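Side-chain contacts in nird-like protein (Hydrogenobacter thermophilus, PDB 4CH7), which catalyses the decarboxylation of siroheme to didecarboxysiroheme, with release of two carbon dioxide molecules, in heme d1 biosynthesis: residues Ile16-Glu21 / Ala210-Gly215; Val50-Pro55 / Lys314-Tyr319; Asn83-Cys88 / Leu103-Ala108; Val176-Gly181 / Leu191-Arg196. All blocks are in the same frame, centred on the assembly; numbering follows the deposited sequence.

How the contacts relate
Contact 2 sits at the middle of the set, since each of the other three touches it. Ile16 CD1 of contact 1 lies 3.5 Å from its Ile53 CD1, Ala108 CB of contact 3 lies 3.6 Å from its Ile317 CD1, and Gln180 OE1 of contact 4 is 2.6 Å from Tyr319 N, a probable hydrogen bond. Contacts 1 and 4, with centres about 14 Å apart, both belong to the helix-turn-helix side of the chain. Contact 3 belongs to the barrel, its centre about 32 Å from that of contact 1. The inferred active-site residue His93 lies near both contacts 2 and 3: its side chain is about 7 Å from that of Arg316 and about 6 Å from that of Phe105.

Contact 1 (Ile16-Glu21 / Ala210-Gly215); sequences IPLVKE and ALKERG
Where the two helix-turn-helix domains of the chain face each other, the contact between residues 16-21 and 210-215 rests on one pair of side chains, Leu18 from the loop before helix 22-30 and Lys212 from the last turn of helix 201-213. Their CA atoms are 9.5 Å apart, so the gap is bridged by the side chains, which reach toward each other tip to tip. The closest approach is 3.7 Å, from Leu18 CD1 to the CE methylene of Lys212. Lys212 NZ lies beside it, 4.0 Å from Leu18 CG, without a polar partner in the leucine. Lys212 starts out with CG anti to the backbone N (chi1 -177°) and then bends at its second and third torsions, which carries the ammonium past the leucine to its salt bridge with Asp15 OD2. That charge pair accounts for the polar end of the lysine, while its CE methylene does the packing.

Both backbones turn sharply at this point. Leu18 is the centre of an inverse gamma turn, marked by a weak bond of 3.0 Å from Val19 N to Pro17 O. Helix 201-213 is closed by a Schellman motif with Gly215 at positive phi (84°), and one of its bonds, also weak, runs 3.0 Å from Gly215 N to Lys212 O. The buried surface is modest, 108 Å² for both sides together.

Glu21 stands at the N-cap of helix 22-30, so the loop leads directly into that helix. Leu18 also packs on Leu208 and Ser209 of helix 201-213 and on Ile220 of strand 217-222, the strand whose Ile220 is hydrogen-bonded through its backbone to Ile16.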
# COMPACT_ATOMS: atom_id res chain seq x y z
N ILE A 16 -2.75 9.92 15.75
CA ILE A 16 -3.72 10.82 16.36
C ILE A 16 -4.61 10.06 17.33
O ILE A 16 -5.23 9.06 16.95
CB ILE A 16 -4.55 11.52 15.27
CG1 ILE A 16 -3.62 12.37 14.39
CG2 ILE A 16 -5.63 12.39 15.87
CD1 ILE A 16 -4.35 13.18 13.36
N PRO A 17 -4.68 10.52 18.59
CA PRO A 17 -5.34 9.78 19.67
C PRO A 17 -6.80 9.46 19.41
O PRO A 17 -7.54 10.29 18.87
CB PRO A 17 -5.21 10.73 20.88
CG PRO A 17 -4.96 12.09 20.29
CD PRO A 17 -4.16 11.83 19.05
N LEU A 18 -7.22 8.26 19.80
CA LEU A 18 -8.61 7.85 19.68
C LEU A 18 -9.42 8.41 20.85
O LEU A 18 -9.72 7.70 21.81
CB LEU A 18 -8.71 6.33 19.63
CG LEU A 18 -8.03 5.68 18.42
CD1 LEU A 18 -7.97 4.18 18.57
CD2 LEU A 18 -8.77 6.05 17.15
N VAL A 19 -9.73 9.69 20.77
CA VAL A 19 -10.58 10.35 21.75
C VAL A 19 -11.64 11.12 20.99
O VAL A 19 -11.60 11.19 19.76
CB VAL A 19 -9.76 11.31 22.65
CG1 VAL A 19 -8.64 10.56 23.34
CG2 VAL A 19 -9.20 12.45 21.83
N LYS A 20 -12.60 11.70 21.71
CA LYS A 20 -13.69 12.43 21.06
C LYS A 20 -13.20 13.72 20.41
O LYS A 20 -13.68 14.11 19.35
CB LYS A 20 -14.81 12.72 22.05
CG LYS A 20 -15.47 11.47 22.62
CD LYS A 20 -16.60 11.82 23.56
CE LYS A 20 -17.22 10.57 24.17
NZ LYS A 20 -18.28 10.91 25.15
N GLU A 21 -12.24 14.38 21.06
CA GLU A 21 -11.70 15.63 20.55
C GLU A 21 -10.17 15.56 20.43
O GLU A 21 -9.46 16.16 21.24
CB GLU A 21 -12.11 16.81 21.44
CG GLU A 21 -13.62 16.96 21.61
CD GLU A 21 -14.00 18.10 22.54
OE1 GLU A 21 -13.14 18.95 22.83
OE2 GLU A 21 -15.17 18.13 22.98
N ALA A 210 -9.81 -1.32 20.10
CA ALA A 210 -9.62 -2.77 20.05
C ALA A 210 -8.94 -3.21 18.75
O ALA A 210 -8.08 -4.09 18.76
CB ALA A 210 -10.94 -3.49 20.23
N LEU A 211 -9.35 -2.60 17.64
CA LEU A 211 -8.72 -2.86 16.35
C LEU A 211 -7.26 -2.42 16.36
O LEU A 211 -6.41 -3.05 15.73
CB LEU A 211 -9.49 -2.15 15.23
CG LEU A 211 -10.87 -2.69 14.90
CD1 LEU A 211 -11.58 -1.83 13.88
CD2 LEU A 211 -10.77 -4.12 14.41
N LYS A 212 -6.98 -1.33 17.08
CA LYS A 212 -5.61 -0.84 17.21
C LYS A 212 -4.78 -1.78 18.09
O LYS A 212 -3.61 -2.04 17.79
CB LYS A 212 -5.59 0.58 17.78
CG LYS A 212 -4.19 1.17 17.87
CD LYS A 212 -4.11 2.55 17.25
CE LYS A 212 -4.37 3.64 18.27
NZ LYS A 212 -4.12 5.00 17.72
N GLU A 213 -5.40 -2.28 19.15
CA GLU A 213 -4.75 -3.25 20.02
C GLU A 213 -4.40 -4.52 19.24
O GLU A 213 -3.38 -5.16 19.48
CB GLU A 213 -5.66 -3.62 21.19
CG GLU A 213 -6.03 -2.46 22.10
CD GLU A 213 -7.33 -2.69 22.84
OE1 GLU A 213 -7.72 -3.87 23.01
OE2 GLU A 213 -7.98 -1.70 23.24
N ARG A 214 -5.27 -4.86 18.29
CA ARG A 214 -5.08 -6.05 17.47
C ARG A 214 -4.19 -5.78 16.27
O ARG A 214 -3.82 -6.71 15.54
CB ARG A 214 -6.44 -6.59 17.01
CG ARG A 214 -7.29 -7.19 18.12
CD ARG A 214 -8.76 -7.22 17.75
NE ARG A 214 -8.98 -7.82 16.43
CZ ARG A 214 -10.15 -7.83 15.80
NH1 ARG A 214 -11.22 -7.29 16.37
NH2 ARG A 214 -10.26 -8.39 14.60
N GLY A 215 -3.84 -4.52 16.05
CA GLY A 215 -2.97 -4.15 14.94
C GLY A 215 -3.71 -3.98 13.63
O GLY A 215 -3.11 -3.62 12.61

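Contact 2 (Val50-Pro55 / Lys314-Tyr319); sequences VRHIAP and KVRIKY
The polar part of this contact is the meeting of His52 with Arg316. Arg316 NH2 is placed over one face of the imidazole, 2.8 Å from His52 ND1 and 3.2 Å from His52 CG. The guanidinium presents its edge to the ring, and the two planes stand 77° apart. Arg316 CG lies between its own backbone N and carbonyl carbon (chi1 59°), and a further bend at chi3 directs the guanidinium at the histidine. An alanine in place of His52 removes the imidazole, and the guanidinium of Arg316 would probably be left without the group its NH2 leans on and set free to turn.

The apolar part is slight. Ala54 CB lies near the guanidinium plane, at its edge, 4.4 Å from Arg316 NH1.

Lys318 NZ brings a second basic group to within 6.7 Å of His52 NE2, without contact between them. Lys314, in the same segment as Arg316, packs on His93, the inferred active-site residue.

The pairing joins the segment leading into strand 53-57, which pairs with strand 217-222, to the loop leaving barrel strand 303-314. It is thus a junction between the two domain types of an AsnC-like protein, beside the probable active site.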
# COMPACT_ATOMS: atom_id res chain seq x y z
N VAL A 50 1.34 17.66 2.84
CA VAL A 50 0.57 16.51 3.27
C VAL A 50 -0.69 16.67 2.44
O VAL A 50 -1.16 17.78 2.23
CB VAL A 50 0.28 16.52 4.79
CG1 VAL A 50 1.59 16.48 5.58
CG2 VAL A 50 -0.53 17.73 5.20
N ARG A 51 -1.22 15.58 1.88
CA ARG A 51 -2.35 15.72 0.98
C ARG A 51 -3.60 15.12 1.59
O ARG A 51 -4.71 15.29 1.07
CB ARG A 51 -2.06 15.05 -0.37
CG ARG A 51 -1.28 15.91 -1.34
CD ARG A 51 -0.08 15.16 -1.88
NE ARG A 51 1.04 15.17 -0.95
CZ ARG A 51 1.83 14.12 -0.72
NH1 ARG A 51 1.61 12.98 -1.36
NH2 ARG A 51 2.82 14.21 0.15
N HIS A 52 -3.42 14.44 2.71
CA HIS A 52 -4.50 13.70 3.32
C HIS A 52 -4.24 13.48 4.79
O HIS A 52 -3.16 13.80 5.30
CB HIS A 52 -4.66 12.36 2.61
CG HIS A 52 -6.08 11.92 2.45
ND1 HIS A 52 -6.58 10.78 3.05
CD2 HIS A 52 -7.11 12.46 1.77
CE1 HIS A 52 -7.85 10.64 2.73
NE2 HIS A 52 -8.20 11.65 1.96
N ILE A 53 -5.24 12.93 5.47
CA ILE A 53 -5.15 12.56 6.87
C ILE A 53 -6.21 11.50 7.09
O ILE A 53 -7.40 11.73 6.83
CB ILE A 53 -5.33 13.78 7.79
CG1 ILE A 53 -5.46 13.35 9.25
CG2 ILE A 53 -6.52 14.63 7.35
CD1 ILE A 53 -5.09 14.46 10.21
N ALA A 54 -5.79 10.32 7.53
CA ALA A 54 -6.67 9.16 7.50
C ALA A 54 -6.18 8.05 8.40
O ALA A 54 -5.01 8.02 8.79
CB ALA A 54 -6.80 8.64 6.07
N PRO A 55 -7.09 7.13 8.76
CA PRO A 55 -6.67 5.90 9.44
C PRO A 55 -5.83 5.05 8.50
O PRO A 55 -6.07 5.07 7.29
CB PRO A 55 -8.00 5.18 9.70
CG PRO A 55 -9.02 6.28 9.74
CD PRO A 55 -8.56 7.27 8.72
N LYS A 314 -2.06 4.31 -10.21
CA LYS A 314 -1.57 4.46 -8.85
C LYS A 314 -2.66 5.08 -7.99
O LYS A 314 -2.68 6.29 -7.77
CB LYS A 314 -0.31 5.33 -8.80
CG LYS A 314 0.33 5.37 -7.42
CD LYS A 314 1.45 6.39 -7.34
CE LYS A 314 2.33 6.14 -6.13
NZ LYS A 314 1.54 6.01 -4.88
N VAL A 315 -3.58 4.24 -7.54
CA VAL A 315 -4.61 4.65 -6.61
C VAL A 315 -4.40 3.83 -5.36
O VAL A 315 -3.56 2.92 -5.34
CB VAL A 315 -6.01 4.38 -7.17
CG1 VAL A 315 -6.15 4.95 -8.57
CG2 VAL A 315 -6.29 2.88 -7.19
N ARG A 316 -5.14 4.14 -4.30
CA ARG A 316 -5.19 3.23 -3.17
C ARG A 316 -6.60 2.67 -3.06
O ARG A 316 -7.59 3.39 -3.22
CB ARG A 316 -4.76 3.91 -1.88
CG ARG A 316 -5.59 5.10 -1.50
CD ARG A 316 -5.24 5.58 -0.11
NE ARG A 316 -5.38 7.02 -0.01
CZ ARG A 316 -5.42 7.69 1.13
NH1 ARG A 316 -5.34 7.05 2.29
NH2 ARG A 316 -5.54 9.01 1.11
N ILE A 317 -6.68 1.38 -2.78
CA ILE A 317 -7.94 0.67 -2.75
C ILE A 317 -8.84 1.14 -1.62
O ILE A 317 -8.36 1.59 -0.57
CB ILE A 317 -7.71 -0.84 -2.59
CG1 ILE A 317 -6.87 -1.13 -1.34
CG2 ILE A 317 -7.00 -1.40 -3.82
CD1 ILE A 317 -6.69 -2.60 -1.05
N LYS A 318 -10.14 1.05 -1.84
CA LYS A 318 -11.10 1.22 -0.76
C LYS A 318 -11.46 -0.17 -0.27
O LYS A 318 -11.79 -1.05 -1.07
CB LYS A 318 -12.36 1.94 -1.25
CG LYS A 318 -12.07 3.22 -2.02
CD LYS A 318 -11.22 4.19 -1.21
CE LYS A 318 -12.00 4.79 -0.06
NZ LYS A 318 -11.21 5.84 0.65
N TYR A 319 -11.36 -0.39 1.03
CA TYR A 319 -11.64 -1.70 1.59
C TYR A 319 -13.13 -1.96 1.71
O TYR A 319 -13.91 -1.04 1.99
CB TYR A 319 -10.97 -1.86 2.96
CG TYR A 319 -9.46 -1.79 2.92
CD1 TYR A 319 -8.70 -2.85 2.44
CD2 TYR A 319 -8.79 -0.66 3.38
CE1 TYR A 319 -7.32 -2.78 2.40
CE2 TYR A 319 -7.41 -0.59 3.35
CZ TYR A 319 -6.68 -1.65 2.86
OH TYR A 319 -5.30 -1.59 2.82

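Contact 3 (Asn83-Cys88 / Leu103-Ala108); sequences NFVNAC and LWFTLA
Cys88 N is bonded to Val85 O at 3.0 Å at the end of helix 75-87, and both residues face the strand. Everything that crosses to residues 103-108 is apolar.

Val85 does most of the work. Its CG1 sits over one face of Phe105, 3.6 Å from the ring centroid and 17° off the ring normal, a CH-pi contact; the nearest ring atom is Phe105 CG, at 3.5 Å. CG1 is the branch anti to the backbone N, while Val85 CG2 meets Leu103 CD2 at 3.9 Å and also borders the Phe105 ring at CE1. In Phe105, chi1 of 60° swings the ring toward the helix, and chi2 of -86° turns its face to the valine methyl. One turn further on, Cys88 SG packs against Leu107 CD1 at 3.8 Å. Alternate strand residues, 103, 105 and 107, thus supply the surface.

Strand 103-109 runs between strands 65-71 and 91-97 of the barrel, and Phe105 meets Phe71 of the former edge-to-face. Cys88 also touches Met123 of helix 116-126 and Phe324 and Trp327 of helix 323-335, so the end of helix 75-87 is packed among sheet and two helices.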
# COMPACT_ATOMS: atom_id res chain seq x y z
N ASN A 83 -4.99 -2.07 -19.33
CA ASN A 83 -6.29 -1.46 -19.06
C ASN A 83 -7.26 -2.44 -18.41
O ASN A 83 -8.12 -2.05 -17.63
CB ASN A 83 -6.89 -0.87 -20.33
CG ASN A 83 -5.88 -0.05 -21.12
OD1 ASN A 83 -5.39 0.97 -20.66
ND2 ASN A 83 -5.58 -0.51 -22.33
N PHE A 84 -7.13 -3.72 -18.76
CA PHE A 84 -7.93 -4.77 -18.12
C PHE A 84 -7.58 -4.85 -16.64
O PHE A 84 -8.46 -4.94 -15.78
CB PHE A 84 -7.68 -6.12 -18.79
CG PHE A 84 -8.33 -7.27 -18.07
CD1 PHE A 84 -9.67 -7.57 -18.27
CD2 PHE A 84 -7.59 -8.06 -17.19
CE1 PHE A 84 -10.27 -8.63 -17.61
CE2 PHE A 84 -8.18 -9.12 -16.52
CZ PHE A 84 -9.52 -9.40 -16.73
N VAL A 85 -6.28 -4.82 -16.35
CA VAL A 85 -5.78 -4.88 -14.98
C VAL A 85 -6.29 -3.71 -14.14
O VAL A 85 -6.77 -3.89 -13.02
CB VAL A 85 -4.24 -4.90 -14.95
CG1 VAL A 85 -3.73 -4.81 -13.52
CG2 VAL A 85 -3.71 -6.16 -15.61
N ASN A 86 -6.19 -2.50 -14.70
CA ASN A 86 -6.64 -1.28 -14.04
C ASN A 86 -8.11 -1.33 -13.63
O ASN A 86 -8.51 -0.74 -12.63
CB ASN A 86 -6.39 -0.07 -14.93
CG ASN A 86 -4.92 0.12 -15.28
OD1 ASN A 86 -4.04 -0.20 -14.48
ND2 ASN A 86 -4.65 0.63 -16.47
N ALA A 87 -8.91 -2.05 -14.42
CA ALA A 87 -10.34 -2.20 -14.14
C ALA A 87 -10.60 -2.88 -12.80
O ALA A 87 -11.61 -2.62 -12.15
CB ALA A 87 -11.01 -2.97 -15.27
N CYS A 88 -9.69 -3.76 -12.39
CA CYS A 88 -9.82 -4.45 -11.11
C CYS A 88 -9.68 -3.48 -9.95
O CYS A 88 -8.66 -2.80 -9.82
CB CYS A 88 -8.80 -5.57 -10.98
SG CYS A 88 -8.91 -6.48 -9.43
N LEU A 103 4.75 -6.61 -17.17
CA LEU A 103 3.63 -5.96 -16.50
C LEU A 103 3.55 -6.39 -15.03
O LEU A 103 3.30 -7.55 -14.73
CB LEU A 103 2.31 -6.25 -17.22
CG LEU A 103 1.14 -5.38 -16.74
CD1 LEU A 103 1.35 -3.94 -17.18
CD2 LEU A 103 -0.19 -5.91 -17.24
N TRP A 104 3.75 -5.43 -14.14
CA TRP A 104 3.74 -5.69 -12.70
C TRP A 104 2.67 -4.87 -12.01
O TRP A 104 2.65 -3.64 -12.12
CB TRP A 104 5.10 -5.37 -12.10
CG TRP A 104 6.16 -6.34 -12.49
CD1 TRP A 104 6.76 -6.46 -13.71
CD2 TRP A 104 6.77 -7.33 -11.64
NE1 TRP A 104 7.70 -7.47 -13.68
CE2 TRP A 104 7.72 -8.01 -12.42
CE3 TRP A 104 6.60 -7.69 -10.30
CZ2 TRP A 104 8.51 -9.05 -11.89
CZ3 TRP A 104 7.38 -8.72 -9.79
CH2 TRP A 104 8.32 -9.39 -10.58
N PHE A 105 1.78 -5.55 -11.28
CA PHE A 105 0.78 -4.85 -10.50
C PHE A 105 0.61 -5.44 -9.11
O PHE A 105 0.92 -6.60 -8.86
CB PHE A 105 -0.56 -4.76 -11.24
CG PHE A 105 -1.17 -6.09 -11.58
CD1 PHE A 105 -0.81 -6.76 -12.74
CD2 PHE A 105 -2.13 -6.65 -10.75
CE1 PHE A 105 -1.37 -7.98 -13.05
CE2 PHE A 105 -2.70 -7.87 -11.05
CZ PHE A 105 -2.33 -8.54 -12.21
N THR A 106 0.12 -4.60 -8.19
CA THR A 106 -0.18 -5.04 -6.84
C THR A 106 -1.66 -5.37 -6.76
O THR A 106 -2.51 -4.53 -7.06
CB THR A 106 0.17 -3.97 -5.80
OG1 THR A 106 1.58 -3.72 -5.82
CG2 THR A 106 -0.25 -4.42 -4.41
N LEU A 107 -1.97 -6.61 -6.38
CA LEU A 107 -3.35 -7.05 -6.26
C LEU A 107 -3.70 -7.31 -4.80
O LEU A 107 -2.96 -7.99 -4.10
CB LEU A 107 -3.60 -8.31 -7.09
CG LEU A 107 -4.97 -8.97 -6.94
CD1 LEU A 107 -6.07 -8.01 -7.36
CD2 LEU A 107 -5.04 -10.25 -7.74
N ALA A 108 -4.83 -6.77 -4.36
CA ALA A 108 -5.36 -7.06 -3.03
C ALA A 108 -6.76 -7.63 -3.17
O ALA A 108 -7.62 -7.04 -3.83
CB ALA A 108 -5.38 -5.81 -2.18

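Contact 4 (Val176-Gly181 / Leu191-Arg196); sequences VSITQG and LEYAKR
Tyr193 crosses Thr179 obliquely and lays its ring against the end of helix 170-179. Thr179 CG2 comes over one face of that ring, 4.1 Å from its centroid and 26° off the normal, a CH-pi contact in which Tyr193 CD2 is the nearest ring atom at 3.7 Å. Thr179 CA also lies above this face, offset toward the rim. The backbone of the previous residue approaches too: Ile178 O is 3.1 Å from Tyr193 CE1, coming in obliquely.

The side chain of Ile178 divides its two branches between two partners. CG1 lies between the backbone N and the carbonyl carbon (chi1 78°), which carries Ile178 CD1 in against the tyrosine backbone and the base of the ring, 3.5 Å from Tyr193 O. CG2 instead meets Arg196 NH2 at 3.7 Å, over a face of the guanidinium, the two side chains running past each other in opposite directions.

One water ties the polar atoms together. It donates to Ile178 O (2.7 Å) and accepts a weak bond from Gly181 N (3.0 Å), and Tyr193 OH lies 3.4 Å away in a further weak bond. With Tyr193 cut back to an alanine, the methyls of Thr179 and Ile178 would probably face a gap, and the water, without its weak hydroxyl partner, is likely to be less firmly placed.

This is packing between two helices of the second helix-turn-helix domain, 170-179 and the short 191-196, and Tyr193 also touches Leu204 of the following helix 201-213. On the other flank, Thr179 OG1 is hydrogen-bonded to Ile175 O, one turn back, and to Tyr57 OH at the end of strand 53-57.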
# COMPACT_ATOMS: atom_id res chain seq x y z
N VAL A 176 -14.53 -0.04 9.20
CA VAL A 176 -13.42 0.19 8.28
C VAL A 176 -13.89 0.88 7.00
O VAL A 176 -13.26 1.82 6.53
CB VAL A 176 -12.71 -1.13 7.91
CG1 VAL A 176 -11.70 -0.91 6.81
CG2 VAL A 176 -12.04 -1.73 9.14
N SER A 177 -15.03 0.43 6.48
CA SER A 177 -15.60 0.97 5.24
C SER A 177 -15.80 2.48 5.27
O SER A 177 -15.40 3.18 4.34
CB SER A 177 -16.92 0.27 4.93
OG SER A 177 -17.58 0.89 3.85
N ILE A 178 -16.41 2.98 6.34
CA ILE A 178 -16.78 4.39 6.42
C ILE A 178 -15.70 5.29 7.05
O ILE A 178 -15.76 6.51 6.91
CB ILE A 178 -18.10 4.60 7.19
CG1 ILE A 178 -17.88 4.50 8.70
CG2 ILE A 178 -19.16 3.61 6.72
CD1 ILE A 178 -18.90 5.27 9.50
N THR A 179 -14.74 4.69 7.74
CA THR A 179 -13.69 5.45 8.42
C THR A 179 -12.40 5.58 7.60
O THR A 179 -11.58 6.46 7.87
CB THR A 179 -13.33 4.85 9.80
OG1 THR A 179 -12.92 3.49 9.65
CG2 THR A 179 -14.51 4.94 10.75
N GLN A 180 -12.23 4.72 6.61
CA GLN A 180 -10.98 4.63 5.85
C GLN A 180 -10.60 5.90 5.07
O GLN A 180 -9.43 6.10 4.75
CB GLN A 180 -11.01 3.43 4.90
CG GLN A 180 -12.14 3.46 3.87
CD GLN A 180 -12.17 2.23 2.98
OE1 GLN A 180 -11.13 1.69 2.60
NE2 GLN A 180 -13.37 1.77 2.65
N GLY A 181 -11.59 6.75 4.79
CA GLY A 181 -11.36 7.93 3.98
C GLY A 181 -10.74 9.10 4.73
O GLY A 181 -10.10 8.91 5.76
N LEU A 191 -17.88 11.75 15.48
CA LEU A 191 -19.31 11.89 15.73
C LEU A 191 -20.19 11.45 14.56
O LEU A 191 -21.08 10.62 14.73
CB LEU A 191 -19.66 13.32 16.14
CG LEU A 191 -21.13 13.53 16.50
CD1 LEU A 191 -21.54 12.57 17.59
CD2 LEU A 191 -21.40 14.97 16.92
N GLU A 192 -19.95 12.02 13.38
CA GLU A 192 -20.73 11.67 12.20
C GLU A 192 -20.61 10.20 11.85
O GLU A 192 -21.60 9.56 11.48
CB GLU A 192 -20.35 12.55 11.00
CG GLU A 192 -21.11 13.86 10.94
CD GLU A 192 -22.61 13.68 11.10
OE1 GLU A 192 -23.19 12.78 10.46
OE2 GLU A 192 -23.21 14.44 11.89
N TYR A 193 -19.40 9.66 11.96
CA TYR A 193 -19.16 8.23 11.77
C TYR A 193 -20.03 7.41 12.71
O TYR A 193 -20.66 6.44 12.31
CB TYR A 193 -17.69 7.90 12.03
CG TYR A 193 -16.72 8.36 10.96
CD1 TYR A 193 -17.15 8.61 9.67
CD2 TYR A 193 -15.37 8.54 11.25
CE1 TYR A 193 -16.26 9.03 8.69
CE2 TYR A 193 -14.48 8.96 10.28
CZ TYR A 193 -14.93 9.20 9.00
OH TYR A 193 -14.05 9.62 8.03
N ALA A 194 -20.05 7.82 13.98
CA ALA A 194 -20.81 7.12 15.01
C ALA A 194 -22.31 7.15 14.72
O ALA A 194 -23.00 6.14 14.90
CB ALA A 194 -20.52 7.72 16.37
N LYS A 195 -22.82 8.31 14.29
CA LYS A 195 -24.22 8.44 13.92
C LYS A 195 -24.57 7.51 12.76
O LYS A 195 -25.62 6.86 12.77
CB LYS A 195 -24.54 9.89 13.53
CG LYS A 195 -24.50 10.89 14.68
CD LYS A 195 -24.92 12.27 14.20
CE LYS A 195 -24.77 13.32 15.29
NZ LYS A 195 -25.67 13.07 16.45
N ARG A 196 -23.70 7.46 11.76
CA ARG A 196 -23.90 6.58 10.60
C ARG A 196 -23.88 5.12 11.01
O ARG A 196 -24.62 4.30 10.46
CB ARG A 196 -22.83 6.84 9.54
CG ARG A 196 -22.96 8.18 8.82
CD ARG A 196 -21.74 8.48 7.94
NE ARG A 196 -21.60 7.53 6.84
CZ ARG A 196 -20.59 7.54 5.97
NH1 ARG A 196 -19.62 8.44 6.08
NH2 ARG A 196 -20.54 6.64 5.00
O HOH W 1 -14.32 7.90 5.13